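Local coordinates for periplasmic binding protein/LacI transcriptional regulator (Brachyspira murdochii, PDB 4KQC) that probably serves an ABC transporter as its extracytoplasmic solute-binding protein, with a carbohydrate as the likely ligand, at residues A8-K12 with G91-G95; F18-D24 with Q271-G277; L55-N60 with Q78-I82; I119-K123 with A300-D304. One frame throughout, in Å; residues are numbered along the deposited sequence.

Interaction 1. Residues A8-K12 with G91-G95; sequences AVVSK and GFDSG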
loop_
_atom_site.group_PDB
_atom_site.type_symbol
_atom_site.label_atom_id
_atom_site.label_comp_id
_atom_site.label_asym_id
_atom_site.label_seq_id
_atom_site.Cartn_x
_atom_site.Cartn_y
_atom_site.Cartn_z
ATOM N N ALA A 8 -9.061 -18.772 11.893
ATOM C CA ALA A 8 -9.162 -17.404 12.374
ATOM C C ALA A 8 -8.468 -16.476 11.420
ATOM O O ALA A 8 -7.305 -16.717 11.038
ATOM C CB ALA A 8 -8.484 -17.289 13.722
ATOM N N VAL A 9 -9.184 -15.439 11.009
ATOM C CA VAL A 9 -8.620 -14.386 10.199
ATOM C C VAL A 9 -8.666 -13.058 10.959
ATOM O O VAL A 9 -9.761 -12.560 11.259
ATOM C CB VAL A 9 -9.332 -14.216 8.859
ATOM C CG1 VAL A 9 -8.653 -13.127 8.056
ATOM C CG2 VAL A 9 -9.307 -15.550 8.106
ATOM N N VAL A 10 -7.495 -12.526 11.342
ATOM C CA VAL A 10 -7.406 -11.282 12.084
ATOM C C VAL A 10 -6.915 -10.217 11.135
ATOM O O VAL A 10 -5.784 -10.277 10.670
ATOM C CB VAL A 10 -6.513 -11.466 13.318
ATOM C CG1 VAL A 10 -6.367 -10.141 14.038
ATOM C CG2 VAL A 10 -7.061 -12.571 14.215
ATOM N N SER A 11 -7.805 -9.282 10.811
ATOM C CA SER A 11 -7.626 -8.333 9.756
ATOM C C SER A 11 -7.277 -6.963 10.338
ATOM O O SER A 11 -7.282 -6.795 11.600
ATOM C CB SER A 11 -8.970 -8.174 9.000
ATOM O OG SER A 11 -9.906 -7.466 9.820
ATOM N N LYS A 12 -7.107 -5.959 9.504
ATOM C CA LYS A 12 -6.920 -4.567 10.037
ATOM C C LYS A 12 -8.221 -3.812 10.314
ATOM O O LYS A 12 -8.207 -2.630 10.683
ATOM C CB LYS A 12 -6.045 -3.762 9.092
ATOM C CG LYS A 12 -4.642 -4.336 8.845
ATOM C CD LYS A 12 -3.738 -3.330 8.172
ATOM C CE LYS A 12 -2.439 -3.979 7.716
ATOM N NZ LYS A 12 -1.507 -2.952 7.215
ATOM N N GLY A 91 0.740 -14.965 7.083
ATOM C CA GLY A 91 0.522 -13.513 6.982
ATOM C C GLY A 91 -0.310 -13.166 5.736
ATOM O O GLY A 91 -0.276 -13.881 4.684
ATOM N N PHE A 92 -0.984 -12.036 5.783
ATOM C CA PHE A 92 -1.590 -11.499 4.602
ATOM C C PHE A 92 -1.582 -9.998 4.574
ATOM O O PHE A 92 -1.454 -9.360 5.598
ATOM C CB PHE A 92 -2.951 -12.139 4.302
ATOM C CG PHE A 92 -4.074 -11.690 5.175
ATOM C CD1 PHE A 92 -4.075 -12.024 6.486
ATOM C CD2 PHE A 92 -5.146 -10.975 4.673
ATOM C CE1 PHE A 92 -5.113 -11.671 7.306
ATOM C CE2 PHE A 92 -6.200 -10.607 5.479
ATOM C CZ PHE A 92 -6.184 -10.950 6.828
ATOM N N ASP A 93 -1.699 -9.413 3.375
ATOM C CA ASP A 93 -1.480 -7.951 3.252
ATOM C C ASP A 93 -0.064 -7.634 3.845
ATOM O O ASP A 93 0.878 -8.404 3.598
ATOM C CB ASP A 93 -2.632 -7.178 3.939
ATOM C CG ASP A 93 -2.646 -5.729 3.592
ATOM O OD1 ASP A 93 -3.017 -5.420 2.418
ATOM O OD2 ASP A 93 -2.258 -4.919 4.434
ATOM N N SER A 94 0.101 -6.619 4.698
ATOM C CA SER A 94 1.420 -6.375 5.242
ATOM C C SER A 94 1.882 -7.476 6.200
ATOM O O SER A 94 3.092 -7.494 6.593
ATOM C CB SER A 94 1.470 -4.997 5.900
ATOM O OG SER A 94 0.392 -4.866 6.770
ATOM N N GLY A 95 0.957 -8.355 6.636
ATOM C CA GLY A 95 1.339 -9.550 7.378
ATOM C C GLY A 95 1.956 -9.228 8.720
ATOM O O GLY A 95 1.455 -8.377 9.440
HETATM O O HOH W 1 -2.903 -2.079 4.896
#

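Interaction 2. Residues F18-D24 with Q271-G277; sequences FWVTVRD and QDPYSIG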
loop_
_atom_site.group_PDB
_atom_site.type_symbol
_atom_site.label_atom_id
_atom_site.label_comp_id
_atom_site.label_asym_id
_atom_site.label_seq_id
_atom_site.Cartn_x
_atom_site.Cartn_y
_atom_site.Cartn_z
ATOM N N PHE A 18 -11.333 -1.087 1.430
ATOM C CA PHE A 18 -10.468 -2.164 0.911
ATOM C C PHE A 18 -10.781 -3.465 1.631
ATOM O O PHE A 18 -10.847 -4.503 1.027
ATOM C CB PHE A 18 -9.050 -1.703 1.196
ATOM C CG PHE A 18 -7.930 -2.657 0.802
ATOM C CD1 PHE A 18 -7.447 -3.612 1.674
ATOM C CD2 PHE A 18 -7.285 -2.520 -0.446
ATOM C CE1 PHE A 18 -6.324 -4.363 1.374
ATOM C CE2 PHE A 18 -6.167 -3.318 -0.753
ATOM C CZ PHE A 18 -5.718 -4.252 0.132
ATOM N N TRP A 19 -10.918 -3.402 2.959
ATOM C CA TRP A 19 -11.045 -4.588 3.778
ATOM C C TRP A 19 -12.398 -5.302 3.646
ATOM O O TRP A 19 -12.482 -6.515 3.918
ATOM C CB TRP A 19 -10.669 -4.282 5.262
ATOM C CG TRP A 19 -9.217 -4.085 5.359
ATOM C CD1 TRP A 19 -8.539 -2.935 5.232
ATOM C CD2 TRP A 19 -8.239 -5.112 5.477
ATOM N NE1 TRP A 19 -7.192 -3.159 5.296
ATOM C CE2 TRP A 19 -6.980 -4.498 5.436
ATOM C CE3 TRP A 19 -8.312 -6.485 5.668
ATOM C CZ2 TRP A 19 -5.791 -5.212 5.535
ATOM C CZ3 TRP A 19 -7.084 -7.176 5.778
ATOM C CH2 TRP A 19 -5.874 -6.520 5.712
ATOM N N VAL A 20 -13.432 -4.609 3.156
ATOM C CA VAL A 20 -14.682 -5.263 2.816
ATOM C C VAL A 20 -14.447 -6.241 1.642
ATOM O O VAL A 20 -14.895 -7.402 1.618
ATOM C CB VAL A 20 -15.720 -4.205 2.463
ATOM C CG1 VAL A 20 -17.010 -4.819 1.966
ATOM C CG2 VAL A 20 -15.999 -3.369 3.700
ATOM N N THR A 21 -13.652 -5.768 0.688
ATOM C CA THR A 21 -13.336 -6.618 -0.434
ATOM C C THR A 21 -12.406 -7.823 -0.074
ATOM O O THR A 21 -12.584 -8.943 -0.583
ATOM C CB THR A 21 -12.729 -5.804 -1.566
ATOM O OG1 THR A 21 -13.654 -4.726 -1.894
ATOM C CG2 THR A 21 -12.481 -6.688 -2.740
ATOM N N VAL A 22 -11.470 -7.597 0.823
ATOM C CA VAL A 22 -10.635 -8.650 1.314
ATOM C C VAL A 22 -11.535 -9.689 1.976
ATOM O O VAL A 22 -11.317 -10.872 1.785
ATOM C CB VAL A 22 -9.598 -8.152 2.342
ATOM C CG1 VAL A 22 -8.815 -9.299 2.950
ATOM C CG2 VAL A 22 -8.634 -7.118 1.740
ATOM N N ARG A 23 -12.459 -9.238 2.817
ATOM C CA ARG A 23 -13.384 -10.176 3.466
ATOM C C ARG A 23 -14.129 -10.995 2.463
ATOM O O ARG A 23 -14.288 -12.216 2.667
ATOM C CB ARG A 23 -14.354 -9.527 4.446
ATOM C CG ARG A 23 -15.247 -10.514 5.190
ATOM C CD ARG A 23 -16.022 -9.848 6.310
ATOM N NE ARG A 23 -16.977 -8.876 5.841
ATOM C CZ ARG A 23 -17.877 -8.247 6.588
ATOM N NH1 ARG A 23 -17.901 -8.409 7.902
ATOM N NH2 ARG A 23 -18.765 -7.444 6.003
ATOM N N ASP A 24 -14.603 -10.358 1.392
ATOM C CA ASP A 24 -15.323 -11.112 0.353
ATOM C C ASP A 24 -14.461 -12.261 -0.204
ATOM O O ASP A 24 -14.989 -13.386 -0.418
ATOM C CB ASP A 24 -15.708 -10.228 -0.820
ATOM C CG ASP A 24 -16.780 -9.180 -0.468
ATOM O OD1 ASP A 24 -17.575 -9.405 0.481
ATOM O OD2 ASP A 24 -16.806 -8.154 -1.195
ATOM N N GLN A 271 -3.832 -2.395 -5.470
ATOM C CA GLN A 271 -3.694 -3.793 -5.114
ATOM C C GLN A 271 -4.918 -4.602 -5.545
ATOM O O GLN A 271 -5.798 -4.088 -6.178
ATOM C CB GLN A 271 -3.479 -3.934 -3.608
ATOM C CG GLN A 271 -2.393 -3.060 -2.953
ATOM C CD GLN A 271 -2.308 -3.313 -1.465
ATOM O OE1 GLN A 271 -1.924 -4.435 -1.050
ATOM N NE2 GLN A 271 -2.670 -2.364 -0.660
ATOM N N ASP A 272 -4.946 -5.898 -5.212
ATOM C CA ASP A 272 -6.087 -6.803 -5.570
ATOM C C ASP A 272 -6.617 -7.393 -4.249
ATOM O O ASP A 272 -6.235 -8.517 -3.857
ATOM C CB ASP A 272 -5.609 -7.897 -6.503
ATOM C CG ASP A 272 -6.740 -8.799 -7.019
ATOM O OD1 ASP A 272 -7.907 -8.782 -6.553
ATOM O OD2 ASP A 272 -6.506 -9.583 -8.001
ATOM N N PRO A 273 -7.411 -6.591 -3.515
ATOM C CA PRO A 273 -7.850 -7.018 -2.173
ATOM C C PRO A 273 -8.614 -8.335 -2.154
ATOM O O PRO A 273 -8.382 -9.177 -1.261
ATOM C CB PRO A 273 -8.711 -5.849 -1.698
ATOM C CG PRO A 273 -9.081 -5.079 -2.937
ATOM C CD PRO A 273 -7.887 -5.224 -3.829
ATOM N N TYR A 274 -9.465 -8.595 -3.148
ATOM C CA TYR A 274 -10.147 -9.862 -3.158
ATOM C C TYR A 274 -9.198 -11.057 -3.176
ATOM O O TYR A 274 -9.363 -12.037 -2.446
ATOM C CB TYR A 274 -11.085 -9.936 -4.337
ATOM C CG TYR A 274 -11.943 -11.151 -4.355
ATOM C CD1 TYR A 274 -11.465 -12.352 -4.896
ATOM C CD2 TYR A 274 -13.274 -11.083 -3.948
ATOM C CE1 TYR A 274 -12.314 -13.474 -4.971
ATOM C CE2 TYR A 274 -14.120 -12.183 -4.040
ATOM C CZ TYR A 274 -13.619 -13.377 -4.552
ATOM O OH TYR A 274 -14.401 -14.547 -4.661
ATOM N N SER A 275 -8.201 -10.987 -4.038
ATOM C CA SER A 275 -7.190 -12.020 -4.118
ATOM C C SER A 275 -6.368 -12.161 -2.868
ATOM O O SER A 275 -6.012 -13.269 -2.490
ATOM C CB SER A 275 -6.257 -11.763 -5.297
ATOM O OG SER A 275 -5.446 -12.909 -5.523
ATOM N N ILE A 276 -6.064 -11.036 -2.225
ATOM C CA ILE A 276 -5.358 -11.072 -0.942
ATOM C C ILE A 276 -6.158 -11.901 0.027
ATOM O O ILE A 276 -5.637 -12.792 0.671
ATOM C CB ILE A 276 -5.088 -9.678 -0.439
ATOM C CG1 ILE A 276 -4.031 -8.999 -1.324
ATOM C CG2 ILE A 276 -4.652 -9.681 0.990
ATOM C CD1 ILE A 276 -3.900 -7.504 -1.133
ATOM N N GLY A 277 -7.423 -11.645 0.142
ATOM C CA GLY A 277 -8.228 -12.425 1.081
ATOM C C GLY A 277 -8.423 -13.864 0.662
ATOM O O GLY A 277 -8.337 -14.776 1.472
#

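Interaction 3. Residues L55-N60 with Q78-I82; sequences LDSEIN and QIKRI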
loop_
_atom_site.group_PDB
_atom_site.type_symbol
_atom_site.label_atom_id
_atom_site.label_comp_id
_atom_site.label_asym_id
_atom_site.label_seq_id
_atom_site.Cartn_x
_atom_site.Cartn_y
_atom_site.Cartn_z
ATOM N N LEU A 55 -6.539 -11.067 18.540
ATOM C CA LEU A 55 -5.624 -12.169 18.196
ATOM C C LEU A 55 -5.518 -13.182 19.378
ATOM O O LEU A 55 -5.634 -14.405 19.169
ATOM C CB LEU A 55 -4.277 -11.602 17.778
ATOM C CG LEU A 55 -3.226 -12.655 17.400
ATOM C CD1 LEU A 55 -3.713 -13.596 16.288
ATOM C CD2 LEU A 55 -2.001 -11.914 16.950
ATOM N N ASP A 56 -5.347 -12.695 20.606
ATOM C CA ASP A 56 -5.368 -13.593 21.733
ATOM C C ASP A 56 -6.614 -14.418 21.870
ATOM O O ASP A 56 -6.530 -15.622 22.155
ATOM C CB ASP A 56 -5.197 -12.796 23.013
ATOM C CG ASP A 56 -3.701 -12.443 23.270
ATOM O OD1 ASP A 56 -2.822 -13.251 22.891
ATOM O OD2 ASP A 56 -3.411 -11.409 23.910
ATOM N N SER A 57 -7.764 -13.753 21.749
ATOM C CA SER A 57 -9.044 -14.429 21.799
ATOM C C SER A 57 -9.169 -15.543 20.750
ATOM O O SER A 57 -9.654 -16.630 21.035
ATOM C CB SER A 57 -10.171 -13.371 21.716
ATOM O OG SER A 57 -10.226 -12.590 22.940
ATOM N N GLU A 58 -8.677 -15.308 19.534
ATOM C CA GLU A 58 -8.722 -16.285 18.493
ATOM C C GLU A 58 -7.729 -17.447 18.774
ATOM O O GLU A 58 -8.054 -18.600 18.503
ATOM C CB GLU A 58 -8.423 -15.619 17.128
ATOM C CG GLU A 58 -9.531 -14.704 16.637
ATOM C CD GLU A 58 -10.866 -15.433 16.462
ATOM O OE1 GLU A 58 -10.873 -16.462 15.794
ATOM O OE2 GLU A 58 -11.920 -15.071 17.077
ATOM N N ILE A 59 -6.560 -17.130 19.298
ATOM C CA ILE A 59 -5.588 -18.169 19.630
ATOM C C ILE A 59 -6.237 -19.133 20.649
ATOM O O ILE A 59 -6.100 -20.358 20.569
ATOM C CB ILE A 59 -4.303 -17.559 20.212
ATOM C CG1 ILE A 59 -3.538 -16.765 19.168
ATOM C CG2 ILE A 59 -3.431 -18.676 20.773
ATOM C CD1 ILE A 59 -2.460 -15.880 19.710
ATOM N N ASN A 60 -6.901 -18.572 21.635
ATOM C CA ASN A 60 -7.532 -19.353 22.659
ATOM C C ASN A 60 -8.573 -20.353 22.188
ATOM O O ASN A 60 -8.861 -21.350 22.894
ATOM C CB ASN A 60 -8.174 -18.423 23.714
ATOM C CG ASN A 60 -7.186 -17.616 24.511
ATOM O OD1 ASN A 60 -6.011 -17.873 24.493
ATOM N ND2 ASN A 60 -7.673 -16.579 25.152
ATOM N N GLN A 78 1.955 -12.747 21.218
ATOM C CA GLN A 78 0.906 -13.545 20.550
ATOM C C GLN A 78 1.545 -14.548 19.562
ATOM O O GLN A 78 1.205 -15.739 19.549
ATOM C CB GLN A 78 -0.027 -12.594 19.797
ATOM C CG GLN A 78 -0.950 -11.836 20.722
ATOM C CD GLN A 78 -0.312 -10.614 21.400
ATOM O OE1 GLN A 78 0.741 -10.103 20.994
ATOM N NE2 GLN A 78 -0.911 -10.209 22.498
ATOM N N ILE A 79 2.523 -14.069 18.812
ATOM C CA ILE A 79 3.181 -14.923 17.818
ATOM C C ILE A 79 3.995 -16.015 18.526
ATOM O O ILE A 79 3.987 -17.199 18.138
ATOM C CB ILE A 79 4.037 -14.091 16.857
ATOM C CG1 ILE A 79 3.163 -13.215 16.012
ATOM C CG2 ILE A 79 4.928 -14.991 15.982
ATOM C CD1 ILE A 79 3.914 -12.067 15.403
ATOM N N LYS A 80 4.623 -15.663 19.631
ATOM C CA LYS A 80 5.331 -16.653 20.441
ATOM C C LYS A 80 4.418 -17.752 20.909
ATOM O O LYS A 80 4.769 -18.970 20.862
ATOM C CB LYS A 80 6.061 -15.970 21.626
ATOM C CG LYS A 80 6.875 -16.954 22.406
ATOM C CD LYS A 80 7.981 -16.233 23.130
ATOM C CE LYS A 80 8.696 -17.177 24.056
ATOM N NZ LYS A 80 9.622 -16.369 24.900
ATOM N N ARG A 81 3.218 -17.380 21.376
ATOM C CA ARG A 81 2.224 -18.381 21.816
ATOM C C ARG A 81 1.737 -19.268 20.658
ATOM O O ARG A 81 1.581 -20.472 20.812
ATOM C CB ARG A 81 1.094 -17.663 22.648
ATOM C CG ARG A 81 0.056 -18.544 23.318
ATOM C CD ARG A 81 -0.564 -17.845 24.531
ATOM N NE ARG A 81 -1.530 -16.860 24.126
ATOM C CZ ARG A 81 -2.843 -17.076 24.034
ATOM N NH1 ARG A 81 -3.654 -16.105 23.576
ATOM N NH2 ARG A 81 -3.353 -18.261 24.325
ATOM N N ILE A 82 1.448 -18.637 19.545
ATOM C CA ILE A 82 1.053 -19.378 18.304
ATOM C C ILE A 82 2.099 -20.434 17.992
ATOM O O ILE A 82 1.780 -21.588 17.665
ATOM C CB ILE A 82 0.829 -18.392 17.144
ATOM C CG1 ILE A 82 -0.488 -17.608 17.326
ATOM C CG2 ILE A 82 0.840 -19.156 15.832
ATOM C CD1 ILE A 82 -0.633 -16.389 16.408
HETATM O O HOH W 2 -0.229 -14.400 23.793
#

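Interaction 4. Residues I119-K123 with A300-D304; sequences IVADK and AKWYD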
loop_
_atom_site.group_PDB
_atom_site.type_symbol
_atom_site.label_atom_id
_atom_site.label_comp_id
_atom_site.label_asym_id
_atom_site.label_seq_id
_atom_site.Cartn_x
_atom_site.Cartn_y
_atom_site.Cartn_z
ATOM N N ILE A 119 6.260 0.292 -10.668
ATOM C CA ILE A 119 5.349 0.634 -11.769
ATOM C C ILE A 119 5.205 2.165 -11.763
ATOM O O ILE A 119 5.241 2.824 -12.810
ATOM C CB ILE A 119 3.949 -0.034 -11.625
ATOM C CG1 ILE A 119 4.045 -1.568 -11.672
ATOM C CG2 ILE A 119 2.988 0.596 -12.627
ATOM C CD1 ILE A 119 2.781 -2.263 -11.233
ATOM N N VAL A 120 5.053 2.737 -10.566
ATOM C CA VAL A 120 4.837 4.164 -10.477
ATOM C C VAL A 120 6.119 4.864 -10.980
ATOM O O VAL A 120 6.033 5.851 -11.680
ATOM C CB VAL A 120 4.447 4.611 -9.034
ATOM C CG1 VAL A 120 4.225 6.121 -8.977
ATOM C CG2 VAL A 120 3.147 3.917 -8.603
ATOM N N ALA A 121 7.307 4.354 -10.628
ATOM C CA ALA A 121 8.558 4.955 -11.127
ATOM C C ALA A 121 8.604 4.896 -12.640
ATOM O O ALA A 121 8.975 5.899 -13.272
ATOM C CB ALA A 121 9.766 4.226 -10.546
ATOM N N ASP A 122 8.188 3.786 -13.196
ATOM C CA ASP A 122 8.209 3.674 -14.709
ATOM C C ASP A 122 7.337 4.778 -15.338
ATOM O O ASP A 122 7.760 5.483 -16.285
ATOM C CB ASP A 122 7.663 2.320 -15.194
ATOM C CG ASP A 122 8.503 1.134 -14.785
ATOM O OD1 ASP A 122 9.717 1.241 -14.577
ATOM O OD2 ASP A 122 7.900 0.031 -14.643
ATOM N N LYS A 123 6.139 4.950 -14.810
ATOM C CA LYS A 123 5.209 5.953 -15.314
ATOM C C LYS A 123 5.727 7.363 -15.062
ATOM O O LYS A 123 5.545 8.256 -15.916
ATOM C CB LYS A 123 3.836 5.769 -14.653
ATOM C CG LYS A 123 3.158 4.467 -14.951
ATOM C CD LYS A 123 2.772 4.362 -16.405
ATOM C CE LYS A 123 2.095 2.996 -16.567
ATOM N NZ LYS A 123 1.662 2.807 -17.969
ATOM N N ALA A 300 -0.094 -5.882 -8.525
ATOM C CA ALA A 300 -0.627 -4.557 -8.506
ATOM C C ALA A 300 -0.806 -4.094 -9.931
ATOM O O ALA A 300 -0.178 -4.659 -10.809
ATOM C CB ALA A 300 0.302 -3.638 -7.729
ATOM N N LYS A 301 -1.724 -3.145 -10.147
ATOM C CA LYS A 301 -2.060 -2.694 -11.490
ATOM C C LYS A 301 -2.148 -1.170 -11.499
ATOM O O LYS A 301 -2.651 -0.558 -10.515
ATOM C CB LYS A 301 -3.406 -3.232 -11.948
ATOM C CG LYS A 301 -3.460 -4.708 -12.307
ATOM C CD LYS A 301 -4.829 -4.975 -12.929
ATOM C CE LYS A 301 -5.009 -6.387 -13.437
ATOM N NZ LYS A 301 -3.840 -6.799 -14.234
ATOM N N TRP A 302 -1.627 -0.588 -12.583
ATOM C CA TRP A 302 -1.771 0.850 -12.801
ATOM C C TRP A 302 -3.204 1.150 -13.191
ATOM O O TRP A 302 -3.786 0.457 -14.039
ATOM C CB TRP A 302 -0.836 1.281 -13.946
ATOM C CG TRP A 302 -0.934 2.699 -14.338
ATOM C CD1 TRP A 302 -1.564 3.216 -15.417
ATOM C CD2 TRP A 302 -0.377 3.818 -13.609
ATOM N NE1 TRP A 302 -1.391 4.586 -15.447
ATOM C CE2 TRP A 302 -0.701 4.987 -14.335
ATOM C CE3 TRP A 302 0.358 3.940 -12.425
ATOM C CZ2 TRP A 302 -0.263 6.261 -13.946
ATOM C CZ3 TRP A 302 0.745 5.197 -12.030
ATOM C CH2 TRP A 302 0.430 6.340 -12.782
ATOM N N TYR A 303 -3.716 2.245 -12.676
ATOM C CA TYR A 303 -5.023 2.779 -13.077
ATOM C C TYR A 303 -4.932 4.303 -13.227
ATOM O O TYR A 303 -4.118 4.988 -12.545
ATOM C CB TYR A 303 -6.129 2.307 -12.199
ATOM C CG TYR A 303 -6.232 2.999 -10.859
ATOM C CD1 TYR A 303 -5.450 2.570 -9.806
ATOM C CD2 TYR A 303 -7.142 4.017 -10.660
ATOM C CE1 TYR A 303 -5.577 3.139 -8.601
ATOM C CE2 TYR A 303 -7.255 4.628 -9.421
ATOM C CZ TYR A 303 -6.450 4.187 -8.422
ATOM O OH TYR A 303 -6.583 4.826 -7.211
ATOM N N ASP A 304 -5.761 4.806 -14.142
ATOM C CA ASP A 304 -5.745 6.200 -14.509
ATOM C C ASP A 304 -7.097 6.518 -15.126
ATOM O O ASP A 304 -7.989 5.687 -15.101
ATOM C CB ASP A 304 -4.513 6.530 -15.372
ATOM C CG ASP A 304 -4.512 5.836 -16.742
ATOM O OD1 ASP A 304 -5.563 5.311 -17.153
ATOM O OD2 ASP A 304 -3.412 5.784 -17.353
#

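Interaction 1. Residues A8-K12 with G91-G95
In the N-terminal lobe of this type I periplasmic-binding-protein fold, strands 6-10 and 89-92 run parallel on either side of strand 66-68, so they do not pair directly, and contact depends on side chains that reach across near their C-terminal ends, the Phe92 ring also touching backbone atoms of 8-12. Phe92 loses most surface here, 65 Å². Its CA-to-CB bond points sideways, but chi1 near +60° (p) brings the ring across to the other segment, where CZ lies 3.5 Å from Val9 CG1 and CE1 3.7 Å from Val10 O. Lys12 follows with 49 Å². Its chain is extended from chi2 onward, which carries the ammonium to the type II' turn from Phe92 to Gly95, closed by Gly95 N to Phe92 O at 2.8 Å. There Lys12 NZ forms a salt bridge with Asp93 OD2 at 3.5 Å, and water 1 joins the same two atoms. Trp19 packs on both Lys12 and Asp93. Ser94, third with 25 Å², adds the shortest polar link: Lys12 NZ donates to Ser94 OG at 2.7 Å.

Interaction 2. Residues F18-D24 with Q271-G277
Two helices on the same face of the N-terminal-lobe sheet, 18-33 and 273-288, pack in this type I binding-protein fold with short axes 6.7 Å apart, crossing at -46°. Gln271 lies on a crossover between lobes: its NE2 comes within 3.6 Å of Phe18 CE2, while its amide bonds to Thr111 on another crossover and to Asp251. Asp272 is the N-cap, accepting a weak 3.4 Å bond at OD1 from Ser275 N. Pro273 then wedges between Phe18 and Val22. Its CB stands 3.7 Å from the Phe18 ring centroid, 12° off the normal, a CH-pi contact, and also 3.7 Å from Val22 CG2. Tyr274 lies along the outer side, its N 3.6 Å from Thr21 CG2 and its CE2 3.9 Å from Asp24 C. Ile276 CD1 reaches Phe18 CZ at 3.9 Å. At Gly277 the backbones close to 4.5 Å between its CA and Val22 CA; an ideal CB would clash with Val22 O, which instead receives a CA-H...O contact from Gly277 CA at 3.5 Å.

Interaction 3. Residues L55-N60 with Q78-I82
Polar contacts cluster on Arg81, which gives up 87 Å² to the contact. Its NH1 donates to Asp56 OD1 at 3.1 Å with an N-H...acceptor angle of 169°, a salt bridge, and also to the backbone oxygen Asp56 O at 3.2 Å. Arg81 NH2 donates to Asn60 OD1 at 2.7 Å, with a weak 3.1 Å bond from Arg81 NH1 to the same Asn60 OD1. Both OD1 atoms lie near the plane of the guanidinium, at its edge. The other carboxylate oxygen, Asp56 OD2, accepts from Gln78 NE2 at 3.1 Å, so this one aspartate binds two side chains a helical turn apart. Water 2 bridges Asp56 OD1 (3.0 Å) and Arg81 NE (2.8 Å).

The helices are the successive crossover helices 48-60 and 76-84 of a Rossmann-like beta-alpha-beta arrangement, with strand 66-68 between them in sequence. As expected for neighbours in such a layer, their short axes are nearly parallel, 11° apart, at 10.5 Å.

Apolar contacts lie on the side nearer the sheet. Ile59 CD1 meets Ile82 CG1 at 3.5 Å, and Leu55 CD1 lies 4.2 Å from Ile82 CD1; all three residues also touch Ile66 on strand 66-68. Leu55 CD2 packs 3.5 Å from Gln78 CB. Ile59 CG2 sits over one face of the Arg81 guanidinium, 3.6 Å from NH2.

Interaction 4. Residues I119-K123 with A300-D304
Lys123 lays its aliphatic chain across the indole of Trp302: CG stands 3.6 Å from the centroid of the six-membered ring, just 4° off its normal, a CH-pi contact over the face. The overlap fixes helix 113-133 against edge strand 301-303 in the C-terminal lobe of the type I binding-protein fold, where that strand runs antiparallel to strand 267-270 in an otherwise parallel sheet. Further along the same side chain, Lys123 NZ is 4.4 Å from the centroid of the five-membered ring of Trp302 and 22° off the normal, which qualifies as cation-pi. One turn earlier, Ile119 CG2 touches Trp302 CB at 4.1 Å and Ile119 CD1 reaches Ala300 O at 3.8 Å, while Val120 CG2 lies at the indole edge, 4.4 Å from CZ3. Met248 of strand 246-250 touches Val120, Lys123 and Trp302, extending this patch onto the sheet. No hydrogen bond joins the segments; the indole nitrogen is satisfied within its own, Trp302 NE1 donating to Asp304 OD2 at 3.0 Å.

From the N terminus, strand 6-10 opens interaction 1 and helix 18-33 opens interaction 2. Interaction 3 then opens and closes, a short loop joining neighbouring helices and lying wholly within the spans of both earlier contacts. Interaction 1 closes next at 91-95. The chain then enters the other lobe, where 119-123 opens interaction 4, and returns to close interaction 2 at 271-277. Interaction 4 closes last, at 300-304. Thus 1 crosses 2, and 2 crosses 4, whereas 1 and 4 lie in series. Interactions 1, 2 and 3 tie the N-terminal lobe; Phe92 touches Trp19 and Val10 touches Leu55, linking opposite sheet faces. Interaction 4 lies in the C-terminal lobe, its centre about 38 Å from that of interaction 3.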